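Type II secretion system protein F (Vibrio cholerae, PDB 3C1Q) is, through the first cytoplasmic domain seen here, probably part of the inner-membrane complex of the type II secretion system, which exports proteases and toxins from the periplasm. Local coordinates at residues B[66-71]-B[77-82]; B[19-24]-B[29-34]; B[36-41]-B[49-54]. One frame throughout, in Å; residues are numbered along the deposited sequence.

Contact 1: B[66-71]-B[77-82]; sequences DSLGDY and ELFRSM
Leu68 and Arg80 carry most of this contact, with Phe79 joining on the inner side and Gly69 on the outer. Between the leucine and the ring there is one apolar touch: the CD1 methyl of Leu68 approaches the CE2-CD2 side of the Phe79 ring at an oblique angle, 3.8 Å from CE2. Phe79 has CG anti to its backbone N (chi1 -167°), which directs the ring inward, where it also packs on Leu99 of helix 92-121 and meets the ring of Phe75 with the planes at about 60°.

Around Arg80 the touching is done by the aliphatic chain. Its CD lies 3.5 Å from Leu68 O and 3.6 Å from Gly69 N, over the backbone where the two residues join, while CG and CD both pack on Leu68 CB at 3.9 Å. The bend at chi3 (-80°) turns the guanidinium alongside Gly69, whose CA is 4.1 Å from NE. No hydrogen bond crosses between 66-71 and 77-82; Arg80 NE instead donates to Phe75 O in the loop between them, a bond that probably helps hold the bent chain in place.

Hydrogen bonds within each segment shape the two sides separately. A type I beta turn from Leu68 to Tyr71 is closed by Tyr71 N on Leu68 O at 3.0 Å. On the helix, Glu77 O accepts from Ser81 N and from the side-chain donor Ser81 OG, on opposite faces of its carbonyl plane. Asp76 OD1 accepts from Phe79 N at the start of helix 77-89.

This is a helix-loop-helix connection that leaves helix 64-68 through a type I turn, in the all-helical cytoplasmic domain of a GSP F family protein.

Contact 2: B[19-24]-B[29-34]; sequences RQLATL and MPLEEC
Leu24 meets Cys34 and Met29 with nearly every part of its side chain. Its CB sits 3.5 Å from Cys34 SG and 3.8 Å from Cys34 CB, so the sulfur rests against the root of the leucine. From there CG turns to lie anti to the carbonyl carbon (chi1 -65°), and the two methyls part company. CD1 reaches the backbone of the next helix, 3.5 Å from Cys34 O, and CD2 touches the selenomethionine methyl, Met29 CE, at 3.8 Å. The Leu24 and Met29 side chains run side by side in the same direction, and Met29 CB also packs on Leu24 O.

One turn earlier, Leu21 CD1 touches both Cys34 CB, at 3.8 Å, and Leu31 CD1, at 4.0 Å. The contact closes the hairpin of helices 11-26 and 31-40. Pro30 holds the N-cap position of the second helix. In the connection, Leu24 O accepts a hydrogen bond from Ser27 OG. Leu24 also lies at the dimer interface, packing on Leu24 of the second subunit.

The contacts between side chains are all apolar and no hydrogen bond crosses, consistent with the two helices being held here mainly by packing of methyls and sulfur.

Contact 3: B[36-41]-B[49-54]; sequences RAVAEQ and TMLVAV
Val38 and Ala39 face Leu51 and Val52 across an antiparallel helical hairpin, in which helix 31-40 is followed, after a short loop, by helix 45-59. The axes of 36-40 and 49-54 make an angle of 162° between their N-to-C directions and approach to 8.4 Å, and the CA atoms come nearest at Ala39 and Leu51, 5.3 Å apart.

Along the first segment, Ala37 does not reach 49-54 and packs instead on Leu24 of helix 11-26 and on Ser27 of the second subunit. Val38 is the first residue of this segment to make a side-chain contact with 49-54. Its CG1, anti to the backbone N (chi1 -176°), meets the end of the obliquely crossing Leu51 side chain, while the valine as a whole also packs on Gln20 and Leu24 of helix 11-26.

Ala39 follows, its CB directed at the partner. That one methyl touches two residues, Leu51 through its CB at 3.9 Å and Val52 through its CG2 at 3.7 Å. Val52 thus extends the contact toward solvent, whereas Val38, Ala39 and Leu51 are buried. At the end of the segment, Gln41 turns to the dimer interface, where its NE2 donates to Thr23 O of the second subunit. The shortest approach between the two segments is made by two methyls, Val38 CG1 and Leu51 CD1, 3.5 Å apart.

How the contacts relate
Contacts 2 and 3 share helix 31-40 and use different sides of it: Cys34 faces helix 11-26, Ala39 faces helix 45-59. Their centres are about 11 Å apart, and Leu24 of contact 2 packs on Val38 of contact 3; both also reach the second subunit. Contact 1 lies apart, its centre about 17 Å from that of contact 2 and 16 Å from that of contact 3, and touches no other chain of the assembly; Tyr71 links it to helix 45-59 through Met50 and Val54. Contact 3 is buried, the others partly buried. Chemistry differs: methyls and cysteine sulfur in contact 2, methyls and methylenes alone in contact 3, an arginine chain over backbone plus a leucine-phenylalanine touch in contact 1.

Contact 1: B[66-71]-B[77-82]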
ATOM      1  N   ASP B  66     -17.364  14.842  -3.050  1.00 10.80           N
ATOM      2  CA  ASP B  66     -18.644  14.865  -3.758  1.00 11.29           C
ATOM      3  C   ASP B  66     -18.744  13.638  -4.680  1.00 11.83           C
ATOM      4  O   ASP B  66     -19.780  12.955  -4.725  1.00 11.19           O
ATOM      5  CB  ASP B  66     -18.783  16.181  -4.545  1.00 11.38           C
ATOM      6  CG  ASP B  66     -20.151  16.374  -5.148  1.00 12.76           C
ATOM      7  OD1 ASP B  66     -21.143  15.962  -4.510  1.00 15.20           O
ATOM      8  OD2 ASP B  66     -20.234  16.973  -6.244  1.00 11.89           O
ATOM      9  N   SER B  67     -17.651  13.349  -5.378  1.00 11.60           N
ATOM     10  CA  SER B  67     -17.576  12.192  -6.290  1.00 12.26           C
ATOM     11  C   SER B  67     -17.816  10.861  -5.555  1.00 12.43           C
ATOM     12  O   SER B  67     -18.569  10.016  -6.030  1.00 12.19           O
ATOM     13  CB  SER B  67     -16.239  12.169  -7.020  1.00 12.67           C
ATOM     14  OG  SER B  67     -16.031  13.355  -7.792  1.00 11.96           O
ATOM     15  N   LEU B  68     -17.216  10.702  -4.376  1.00 11.99           N
ATOM     16  CA  LEU B  68     -17.374   9.457  -3.600  1.00 11.83           C
ATOM     17  C   LEU B  68     -18.820   9.214  -3.187  1.00 11.70           C
ATOM     18  O   LEU B  68     -19.187   8.088  -2.855  1.00 11.53           O
ATOM     19  CB  LEU B  68     -16.491   9.472  -2.361  1.00 12.32           C
ATOM     20  CG  LEU B  68     -14.982   9.565  -2.584  1.00 11.46           C
ATOM     21  CD1 LEU B  68     -14.258   9.561  -1.230  1.00 11.66           C
ATOM     22  CD2 LEU B  68     -14.464   8.458  -3.492  1.00 13.23           C
ATOM     23  N   GLY B  69     -19.627  10.277  -3.177  1.00 11.62           N
ATOM     24  CA  GLY B  69     -21.031  10.186  -2.835  1.00 12.02           C
ATOM     25  C   GLY B  69     -21.866   9.381  -3.812  1.00 12.67           C
ATOM     26  O   GLY B  69     -22.985   8.991  -3.488  1.00 13.23           O
ATOM     27  N   ASP B  70     -21.338   9.149  -5.012  1.00 13.09           N
ATOM     28  CA  ASP B  70     -21.961   8.209  -5.947  1.00 13.55           C
ATOM     29  C   ASP B  70     -21.807   6.725  -5.528  1.00 13.78           C
ATOM     30  O   ASP B  70     -22.448   5.851  -6.112  1.00 13.75           O
ATOM     31  CB  ASP B  70     -21.427   8.438  -7.363  1.00 14.26           C
ATOM     32  CG  ASP B  70     -21.826   9.799  -7.941  1.00 15.85           C
ATOM     33  OD1 ASP B  70     -22.654  10.504  -7.336  1.00 14.70           O
ATOM     34  OD2 ASP B  70     -21.291  10.173  -9.005  1.00 17.99           O
ATOM     35  N   TYR B  71     -20.978   6.438  -4.524  1.00 13.75           N
ATOM     36  CA  TYR B  71     -20.781   5.069  -4.025  1.00 14.00           C
ATOM     37  C   TYR B  71     -20.843   5.045  -2.495  1.00 14.66           C
ATOM     38  O   TYR B  71     -19.856   4.693  -1.838  1.00 15.37           O
ATOM     39  CB  TYR B  71     -19.428   4.511  -4.498  1.00 14.51           C
ATOM     40  CG  TYR B  71     -19.230   4.651  -5.974  1.00 13.69           C
ATOM     41  CD1 TYR B  71     -19.620   3.657  -6.855  1.00 15.78           C
ATOM     42  CD2 TYR B  71     -18.684   5.821  -6.495  1.00 16.12           C
ATOM     43  CE1 TYR B  71     -19.469   3.826  -8.220  1.00 16.40           C
ATOM     44  CE2 TYR B  71     -18.518   5.991  -7.839  1.00 16.26           C
ATOM     45  CZ  TYR B  71     -18.922   5.001  -8.701  1.00 16.10           C
ATOM     46  OH  TYR B  71     -18.748   5.207 -10.046  1.00 19.08           O
ATOM     47  N   GLU B  77     -20.684   7.742   5.261  1.00 12.78           N
ATOM     48  CA  GLU B  77     -20.797   9.151   5.608  1.00 13.64           C
ATOM     49  C   GLU B  77     -19.552   9.667   6.333  1.00 13.20           C
ATOM     50  O   GLU B  77     -19.084  10.773   6.054  1.00 12.89           O
ATOM     51  CB  GLU B  77     -22.045   9.348   6.464  1.00 14.48           C
ATOM     52  CG  GLU B  77     -22.273  10.752   6.982  1.00 18.62           C
ATOM     53  CD  GLU B  77     -23.588  10.870   7.731  1.00 23.03           C
ATOM     54  OE1 GLU B  77     -24.407   9.917   7.654  1.00 27.32           O
ATOM     55  OE2 GLU B  77     -23.803  11.908   8.400  1.00 26.56           O
ATOM     56  N   LEU B  78     -18.999   8.867   7.239  1.00 12.57           N
ATOM     57  CA  LEU B  78     -17.782   9.277   7.944  1.00 12.49           C
ATOM     58  C   LEU B  78     -16.617   9.431   6.976  1.00 12.00           C
ATOM     59  O   LEU B  78     -15.893  10.413   7.025  1.00 12.29           O
ATOM     60  CB  LEU B  78     -17.406   8.268   9.029  1.00 12.80           C
ATOM     61  CG  LEU B  78     -16.140   8.598   9.829  1.00 13.86           C
ATOM     62  CD1 LEU B  78     -16.324   9.872  10.631  1.00 15.85           C
ATOM     63  CD2 LEU B  78     -15.803   7.445  10.736  1.00 14.97           C
ATOM     64  N   PHE B  79     -16.445   8.455   6.093  1.00 11.58           N
ATOM     65  CA  PHE B  79     -15.336   8.483   5.146  1.00 10.85           C
ATOM     66  C   PHE B  79     -15.433   9.767   4.321  1.00 10.42           C
ATOM     67  O   PHE B  79     -14.470  10.520   4.202  1.00 11.15           O
ATOM     68  CB  PHE B  79     -15.369   7.233   4.254  1.00 10.99           C
ATOM     69  CG  PHE B  79     -14.109   7.015   3.449  1.00  9.87           C
ATOM     70  CD1 PHE B  79     -13.291   5.911   3.686  1.00 11.25           C
ATOM     71  CD2 PHE B  79     -13.761   7.882   2.417  1.00 10.73           C
ATOM     72  CE1 PHE B  79     -12.133   5.699   2.930  1.00 11.54           C
ATOM     73  CE2 PHE B  79     -12.597   7.669   1.658  1.00 11.05           C
ATOM     74  CZ  PHE B  79     -11.785   6.584   1.919  1.00 10.51           C
ATOM     75  N   ARG B  80     -16.613  10.021   3.767  1.00 10.46           N
ATOM     76  CA  ARG B  80     -16.793  11.143   2.852  1.00 11.11           C
ATOM     77  C   ARG B  80     -16.715  12.468   3.587  1.00 11.31           C
ATOM     78  O   ARG B  80     -16.192  13.455   3.049  1.00 11.62           O
ATOM     79  CB  ARG B  80     -18.109  10.993   2.076  1.00 11.12           C
ATOM     80  CG  ARG B  80     -18.109   9.757   1.226  1.00 12.20           C
ATOM     81  CD  ARG B  80     -19.290   9.635   0.313  1.00 14.92           C
ATOM     82  NE  ARG B  80     -20.437   9.136   1.036  1.00 18.47           N
ATOM     83  CZ  ARG B  80     -21.430   9.884   1.473  1.00 17.56           C
ATOM     84  NH1 ARG B  80     -21.459  11.184   1.219  1.00 20.07           N
ATOM     85  NH2 ARG B  80     -22.415   9.320   2.145  1.00 17.93           N
ATOM     86  N   SER B  81     -17.183  12.475   4.837  1.00 11.29           N
ATOM     87  CA  SER B  81     -17.070  13.657   5.685  1.00 11.57           C
ATOM     88  C   SER B  81     -15.623  14.018   5.973  1.00 10.77           C
ATOM     89  O   SER B  81     -15.264  15.193   5.919  1.00 11.81           O
ATOM     90  CB  SER B  81     -17.822  13.447   6.995  1.00 11.41           C
ATOM     91  OG  SER B  81     -19.214  13.548   6.772  1.00 15.23           O
HETATM   92  N   MSE B  82     -14.806  13.006   6.258  1.00 10.51           N
HETATM   93  CA  MSE B  82     -13.380  13.202   6.526  1.00 10.37           C
HETATM   94  C   MSE B  82     -12.676  13.797   5.278  1.00 10.49           C
HETATM   95  O   MSE B  82     -11.945  14.775   5.374  1.00 11.03           O
HETATM   96  CB  MSE B  82     -12.714  11.877   6.980  1.00 10.19           C
HETATM   97  CG  MSE B  82     -13.099  11.359   8.417  1.00 10.79           C
HETATM   98 SE   MSE B  82     -12.906  12.726   9.756  1.00 13.48          SE
HETATM   99  CE  MSE B  82     -11.058  13.262   9.430  1.00 17.51           C
TER

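Contact 2: B[19-24]-B[29-34]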
ATOM      1  N   ARG B  19      -5.186   2.953   1.348  1.00  6.80           N
ATOM      2  CA  ARG B  19      -3.732   3.017   1.561  1.00  7.45           C
ATOM      3  C   ARG B  19      -3.011   3.477   0.304  1.00  7.31           C
ATOM      4  O   ARG B  19      -2.171   4.362   0.359  1.00  6.63           O
ATOM      5  CB  ARG B  19      -3.180   1.682   2.040  1.00  7.86           C
ATOM      6  CG  ARG B  19      -1.645   1.663   2.202  1.00  6.96           C
ATOM      7  CD  ARG B  19      -1.164   2.678   3.186  1.00  5.51           C
ATOM      8  NE  ARG B  19      -1.607   2.355   4.551  1.00  3.99           N
ATOM      9  CZ  ARG B  19      -1.543   3.219   5.565  1.00  5.51           C
ATOM     10  NH1 ARG B  19      -1.077   4.445   5.358  1.00  4.19           N
ATOM     11  NH2 ARG B  19      -1.945   2.867   6.779  1.00  5.55           N
ATOM     12  N   GLN B  20      -3.376   2.921  -0.844  1.00  7.88           N
ATOM     13  CA  GLN B  20      -2.745   3.318  -2.102  1.00  7.42           C
ATOM     14  C   GLN B  20      -2.994   4.795  -2.395  1.00  7.60           C
ATOM     15  O   GLN B  20      -2.062   5.527  -2.731  1.00  7.58           O
ATOM     16  CB  GLN B  20      -3.243   2.460  -3.260  1.00  7.37           C
ATOM     17  CG  GLN B  20      -2.867   0.986  -3.141  1.00  7.38           C
ATOM     18  CD  GLN B  20      -3.395   0.159  -4.287  1.00  8.94           C
ATOM     19  OE1 GLN B  20      -4.608   0.106  -4.521  1.00  8.03           O
ATOM     20  NE2 GLN B  20      -2.484  -0.488  -5.026  1.00  7.39           N
ATOM     21  N   LEU B  21      -4.238   5.246  -2.251  1.00  7.27           N
ATOM     22  CA  LEU B  21      -4.535   6.656  -2.533  1.00  8.00           C
ATOM     23  C   LEU B  21      -3.771   7.559  -1.544  1.00  7.70           C
ATOM     24  O   LEU B  21      -3.194   8.569  -1.930  1.00  8.42           O
ATOM     25  CB  LEU B  21      -6.037   6.917  -2.495  1.00  8.33           C
ATOM     26  CG  LEU B  21      -6.504   8.296  -2.890  1.00 10.15           C
ATOM     27  CD1 LEU B  21      -6.149   8.601  -4.374  1.00 11.26           C
ATOM     28  CD2 LEU B  21      -8.022   8.421  -2.626  1.00 10.88           C
ATOM     29  N   ALA B  22      -3.738   7.185  -0.267  1.00  7.00           N
ATOM     30  CA  ALA B  22      -3.008   7.971   0.723  1.00  6.85           C
ATOM     31  C   ALA B  22      -1.515   8.064   0.402  1.00  6.88           C
ATOM     32  O   ALA B  22      -0.905   9.125   0.521  1.00  6.70           O
ATOM     33  CB  ALA B  22      -3.192   7.383   2.110  1.00  6.09           C
ATOM     34  N   THR B  23      -0.935   6.944  -0.011  1.00  6.98           N
ATOM     35  CA  THR B  23       0.482   6.856  -0.310  1.00  6.48           C
ATOM     36  C   THR B  23       0.868   7.751  -1.478  1.00  6.55           C
ATOM     37  O   THR B  23       1.877   8.474  -1.444  1.00  6.72           O
ATOM     38  CB  THR B  23       0.878   5.379  -0.576  1.00  6.31           C
ATOM     39  OG1 THR B  23       0.578   4.608   0.606  1.00  7.09           O
ATOM     40  CG2 THR B  23       2.341   5.245  -0.891  1.00  7.56           C
ATOM     41  N   LEU B  24       0.052   7.712  -2.509  1.00  6.37           N
ATOM     42  CA  LEU B  24       0.295   8.515  -3.697  1.00  6.72           C
ATOM     43  C   LEU B  24       0.088  10.010  -3.423  1.00  6.27           C
ATOM     44  O   LEU B  24       0.938  10.820  -3.755  1.00  7.25           O
ATOM     45  CB  LEU B  24      -0.596   8.022  -4.833  1.00  6.26           C
ATOM     46  CG  LEU B  24      -0.296   6.601  -5.325  1.00  6.94           C
ATOM     47  CD1 LEU B  24      -1.433   6.074  -6.227  1.00  8.90           C
ATOM     48  CD2 LEU B  24       1.031   6.511  -6.056  1.00 11.35           C
HETATM   49  N   MSE B  29       1.893  13.763  -5.673  1.00  9.23           N
HETATM   50  CA  MSE B  29       1.303  13.547  -6.986  1.00  9.28           C
HETATM   51  C   MSE B  29      -0.118  14.139  -7.022  1.00  9.70           C
HETATM   52  O   MSE B  29      -0.886  13.974  -6.068  1.00  9.57           O
HETATM   53  CB  MSE B  29       1.269  12.048  -7.277  1.00 10.19           C
HETATM   54  CG  MSE B  29       0.585  11.659  -8.583  1.00 10.82           C
HETATM   55 SE   MSE B  29       0.633   9.731  -8.882  1.00 14.50          SE
HETATM   56  CE  MSE B  29       2.387   9.510  -8.004  1.00 11.89           C
ATOM     57  N   PRO B  30      -0.468  14.840  -8.120  1.00  9.35           N
ATOM     58  CA  PRO B  30      -1.828  15.383  -8.279  1.00  8.78           C
ATOM     59  C   PRO B  30      -2.900  14.335  -8.091  1.00  8.28           C
ATOM     60  O   PRO B  30      -2.730  13.216  -8.514  1.00  8.14           O
ATOM     61  CB  PRO B  30      -1.813  15.908  -9.715  1.00  8.90           C
ATOM     62  CG  PRO B  30      -0.414  16.293  -9.913  1.00 10.26           C
ATOM     63  CD  PRO B  30       0.379  15.215  -9.270  1.00  9.54           C
ATOM     64  N   LEU B  31      -4.011  14.711  -7.467  1.00  8.31           N
ATOM     65  CA  LEU B  31      -5.059  13.758  -7.120  1.00  7.80           C
ATOM     66  C   LEU B  31      -5.547  12.934  -8.311  1.00  7.51           C
ATOM     67  O   LEU B  31      -5.706  11.725  -8.188  1.00  7.53           O
ATOM     68  CB  LEU B  31      -6.235  14.478  -6.462  1.00  8.32           C
ATOM     69  CG  LEU B  31      -7.388  13.581  -6.021  1.00  8.00           C
ATOM     70  CD1 LEU B  31      -6.896  12.517  -5.042  1.00  8.60           C
ATOM     71  CD2 LEU B  31      -8.539  14.434  -5.429  1.00  6.60           C
ATOM     72  N   GLU B  32      -5.781  13.574  -9.460  1.00  7.60           N
ATOM     73  CA  GLU B  32      -6.282  12.827 -10.624  1.00  7.97           C
ATOM     74  C   GLU B  32      -5.294  11.740 -11.044  1.00  8.22           C
ATOM     75  O   GLU B  32      -5.710  10.649 -11.468  1.00  8.36           O
ATOM     76  CB  GLU B  32      -6.647  13.757 -11.789  1.00  8.49           C
ATOM     77  CG  GLU B  32      -5.489  14.465 -12.459  1.00 11.06           C
ATOM     78  CD  GLU B  32      -4.879  13.693 -13.634  1.00 14.52           C
ATOM     79  OE1 GLU B  32      -5.227  12.499 -13.856  1.00 16.88           O
ATOM     80  OE2 GLU B  32      -4.040  14.293 -14.347  1.00 17.16           O
ATOM     81  N   GLU B  33      -4.001  12.039 -10.936  1.00  7.68           N
ATOM     82  CA  GLU B  33      -2.956  11.084 -11.329  1.00  7.90           C
ATOM     83  C   GLU B  33      -2.931   9.937 -10.322  1.00  7.59           C
ATOM     84  O   GLU B  33      -2.756   8.753 -10.690  1.00  7.48           O
ATOM     85  CB  GLU B  33      -1.569  11.758 -11.400  1.00  8.45           C
ATOM     86  CG  GLU B  33      -1.344  12.765 -12.545  1.00 10.97           C
ATOM     87  CD  GLU B  33       0.058  13.455 -12.536  1.00 13.28           C
ATOM     88  OE1 GLU B  33       1.072  12.900 -12.010  1.00 11.97           O
ATOM     89  OE2 GLU B  33       0.155  14.578 -13.090  1.00 15.87           O
ATOM     90  N   CYS B  34      -3.084  10.277  -9.044  1.00  7.26           N
ATOM     91  CA  CYS B  34      -3.195   9.254  -7.999  1.00  8.07           C
ATOM     92  C   CYS B  34      -4.344   8.286  -8.262  1.00  8.62           C
ATOM     93  O   CYS B  34      -4.185   7.062  -8.168  1.00  8.77           O
ATOM     94  CB  CYS B  34      -3.384   9.880  -6.621  1.00  7.47           C
ATOM     95  SG  CYS B  34      -2.022  10.934  -6.085  1.00  6.84           S
TER

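Contact 3: B[36-41]-B[49-54]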
ATOM      1  N   ARG B  36      -5.869   7.639 -11.100  1.00  9.18           N
ATOM      2  CA  ARG B  36      -5.536   6.830 -12.275  1.00 10.05           C
ATOM      3  C   ARG B  36      -4.698   5.606 -11.893  1.00  9.75           C
ATOM      4  O   ARG B  36      -4.998   4.496 -12.302  1.00 10.34           O
ATOM      5  CB  ARG B  36      -4.794   7.652 -13.321  1.00 10.37           C
ATOM      6  CG  ARG B  36      -4.518   6.876 -14.620  1.00 13.49           C
ATOM      7  CD  ARG B  36      -3.473   7.530 -15.475  1.00 18.77           C
ATOM      8  NE  ARG B  36      -4.009   8.593 -16.324  1.00 21.84           N
ATOM      9  CZ  ARG B  36      -4.296   8.475 -17.627  1.00 25.46           C
ATOM     10  NH1 ARG B  36      -4.141   7.320 -18.278  1.00 28.07           N
ATOM     11  NH2 ARG B  36      -4.760   9.521 -18.297  1.00 25.65           N
ATOM     12  N   ALA B  37      -3.629   5.823 -11.129  1.00  9.53           N
ATOM     13  CA  ALA B  37      -2.763   4.749 -10.683  1.00  9.17           C
ATOM     14  C   ALA B  37      -3.519   3.693  -9.884  1.00  9.13           C
ATOM     15  O   ALA B  37      -3.368   2.494 -10.150  1.00  8.79           O
ATOM     16  CB  ALA B  37      -1.583   5.323  -9.851  1.00  8.93           C
ATOM     17  N   VAL B  38      -4.346   4.104  -8.922  1.00  9.27           N
ATOM     18  CA  VAL B  38      -5.061   3.115  -8.099  1.00  9.64           C
ATOM     19  C   VAL B  38      -6.010   2.272  -9.000  1.00  9.65           C
ATOM     20  O   VAL B  38      -6.080   1.033  -8.872  1.00  9.90           O
ATOM     21  CB  VAL B  38      -5.815   3.767  -6.881  1.00  9.49           C
ATOM     22  CG1 VAL B  38      -6.447   2.692  -6.005  1.00  9.54           C
ATOM     23  CG2 VAL B  38      -4.850   4.640  -6.047  1.00  9.59           C
ATOM     24  N   ALA B  39      -6.663   2.929  -9.953  1.00  9.90           N
ATOM     25  CA  ALA B  39      -7.507   2.253 -10.934  1.00 10.09           C
ATOM     26  C   ALA B  39      -6.735   1.220 -11.753  1.00  9.84           C
ATOM     27  O   ALA B  39      -7.156   0.069 -11.862  1.00 10.51           O
ATOM     28  CB  ALA B  39      -8.164   3.269 -11.890  1.00 10.12           C
ATOM     29  N   GLU B  40      -5.620   1.650 -12.336  1.00  9.92           N
ATOM     30  CA  GLU B  40      -4.791   0.798 -13.198  1.00  9.83           C
ATOM     31  C   GLU B  40      -4.274  -0.421 -12.465  1.00  9.43           C
ATOM     32  O   GLU B  40      -4.019  -1.447 -13.086  1.00  9.43           O
ATOM     33  CB  GLU B  40      -3.563   1.569 -13.671  1.00 10.33           C
ATOM     34  CG  GLU B  40      -3.823   2.689 -14.650  1.00 12.25           C
ATOM     35  CD  GLU B  40      -2.594   3.573 -14.871  1.00 14.10           C
ATOM     36  OE1 GLU B  40      -1.687   3.601 -14.006  1.00 15.52           O
ATOM     37  OE2 GLU B  40      -2.538   4.256 -15.918  1.00 16.39           O
ATOM     38  N   GLN B  41      -4.064  -0.271 -11.157  1.00  8.36           N
ATOM     39  CA  GLN B  41      -3.496  -1.328 -10.330  1.00  8.88           C
ATOM     40  C   GLN B  41      -4.524  -2.281  -9.702  1.00  9.41           C
ATOM     41  O   GLN B  41      -4.156  -3.219  -9.018  1.00  9.76           O
ATOM     42  CB  GLN B  41      -2.599  -0.719  -9.245  1.00  8.60           C
ATOM     43  CG  GLN B  41      -1.383   0.011  -9.818  1.00  7.74           C
ATOM     44  CD  GLN B  41      -0.588   0.729  -8.766  1.00  5.92           C
ATOM     45  OE1 GLN B  41      -0.501   0.271  -7.624  1.00  7.26           O
ATOM     46  NE2 GLN B  41      -0.009   1.873  -9.132  1.00  6.97           N
ATOM     47  N   THR B  49     -13.630   0.272 -12.289  1.00  8.85           N
ATOM     48  CA  THR B  49     -14.682   1.099 -12.873  1.00  8.25           C
ATOM     49  C   THR B  49     -15.019   2.297 -12.002  1.00  8.64           C
ATOM     50  O   THR B  49     -15.160   3.423 -12.492  1.00  8.62           O
ATOM     51  CB  THR B  49     -15.950   0.251 -13.037  1.00  7.71           C
ATOM     52  OG1 THR B  49     -15.671  -0.767 -13.990  1.00  8.46           O
ATOM     53  CG2 THR B  49     -17.108   1.089 -13.509  1.00  7.71           C
HETATM   54  N   MSE B  50     -15.182   2.032 -10.713  1.00  9.10           N
HETATM   55  CA  MSE B  50     -15.524   3.065  -9.745  1.00  9.65           C
HETATM   56  C   MSE B  50     -14.442   4.117  -9.700  1.00 10.21           C
HETATM   57  O   MSE B  50     -14.744   5.299  -9.762  1.00 10.29           O
HETATM   58  CB  MSE B  50     -15.692   2.451  -8.356  1.00 10.56           C
HETATM   59  CG  MSE B  50     -15.877   3.450  -7.238  1.00 11.91           C
HETATM   60 SE   MSE B  50     -16.171   2.492  -5.566  1.00 13.83          SE
HETATM   61  CE  MSE B  50     -14.336   1.842  -5.267  1.00 13.83           C
ATOM     62  N   LEU B  51     -13.186   3.689  -9.626  1.00  9.64           N
ATOM     63  CA  LEU B  51     -12.060   4.636  -9.528  1.00 10.85           C
ATOM     64  C   LEU B  51     -11.862   5.463 -10.801  1.00 10.09           C
ATOM     65  O   LEU B  51     -11.552   6.659 -10.733  1.00 10.16           O
ATOM     66  CB  LEU B  51     -10.784   3.906  -9.123  1.00 11.17           C
ATOM     67  CG  LEU B  51     -10.847   3.380  -7.682  1.00 13.02           C
ATOM     68  CD1 LEU B  51      -9.669   2.467  -7.401  1.00 16.34           C
ATOM     69  CD2 LEU B  51     -10.925   4.531  -6.676  1.00 17.26           C
ATOM     70  N   VAL B  52     -12.087   4.857 -11.958  1.00 10.15           N
ATOM     71  CA  VAL B  52     -11.991   5.591 -13.213  1.00  9.74           C
ATOM     72  C   VAL B  52     -13.097   6.655 -13.263  1.00 10.25           C
ATOM     73  O   VAL B  52     -12.856   7.798 -13.673  1.00 11.03           O
ATOM     74  CB  VAL B  52     -12.051   4.615 -14.416  1.00 10.00           C
ATOM     75  CG1 VAL B  52     -12.236   5.348 -15.746  1.00  9.62           C
ATOM     76  CG2 VAL B  52     -10.773   3.785 -14.470  1.00  8.71           C
ATOM     77  N   ALA B  53     -14.294   6.285 -12.822  1.00 10.30           N
ATOM     78  CA  ALA B  53     -15.433   7.193 -12.812  1.00  9.79           C
ATOM     79  C   ALA B  53     -15.193   8.358 -11.852  1.00  9.54           C
ATOM     80  O   ALA B  53     -15.452   9.500 -12.185  1.00  9.91           O
ATOM     81  CB  ALA B  53     -16.731   6.433 -12.437  1.00  9.60           C
ATOM     82  N   VAL B  54     -14.688   8.049 -10.661  1.00  9.10           N
ATOM     83  CA  VAL B  54     -14.340   9.073  -9.684  1.00  8.75           C
ATOM     84  C   VAL B  54     -13.249   9.997 -10.240  1.00  9.14           C
ATOM     85  O   VAL B  54     -13.329  11.234 -10.096  1.00  8.58           O
ATOM     86  CB  VAL B  54     -13.913   8.422  -8.337  1.00  8.84           C
ATOM     87  CG1 VAL B  54     -13.330   9.451  -7.370  1.00  7.70           C
ATOM     88  CG2 VAL B  54     -15.140   7.729  -7.684  1.00  8.75           C
TER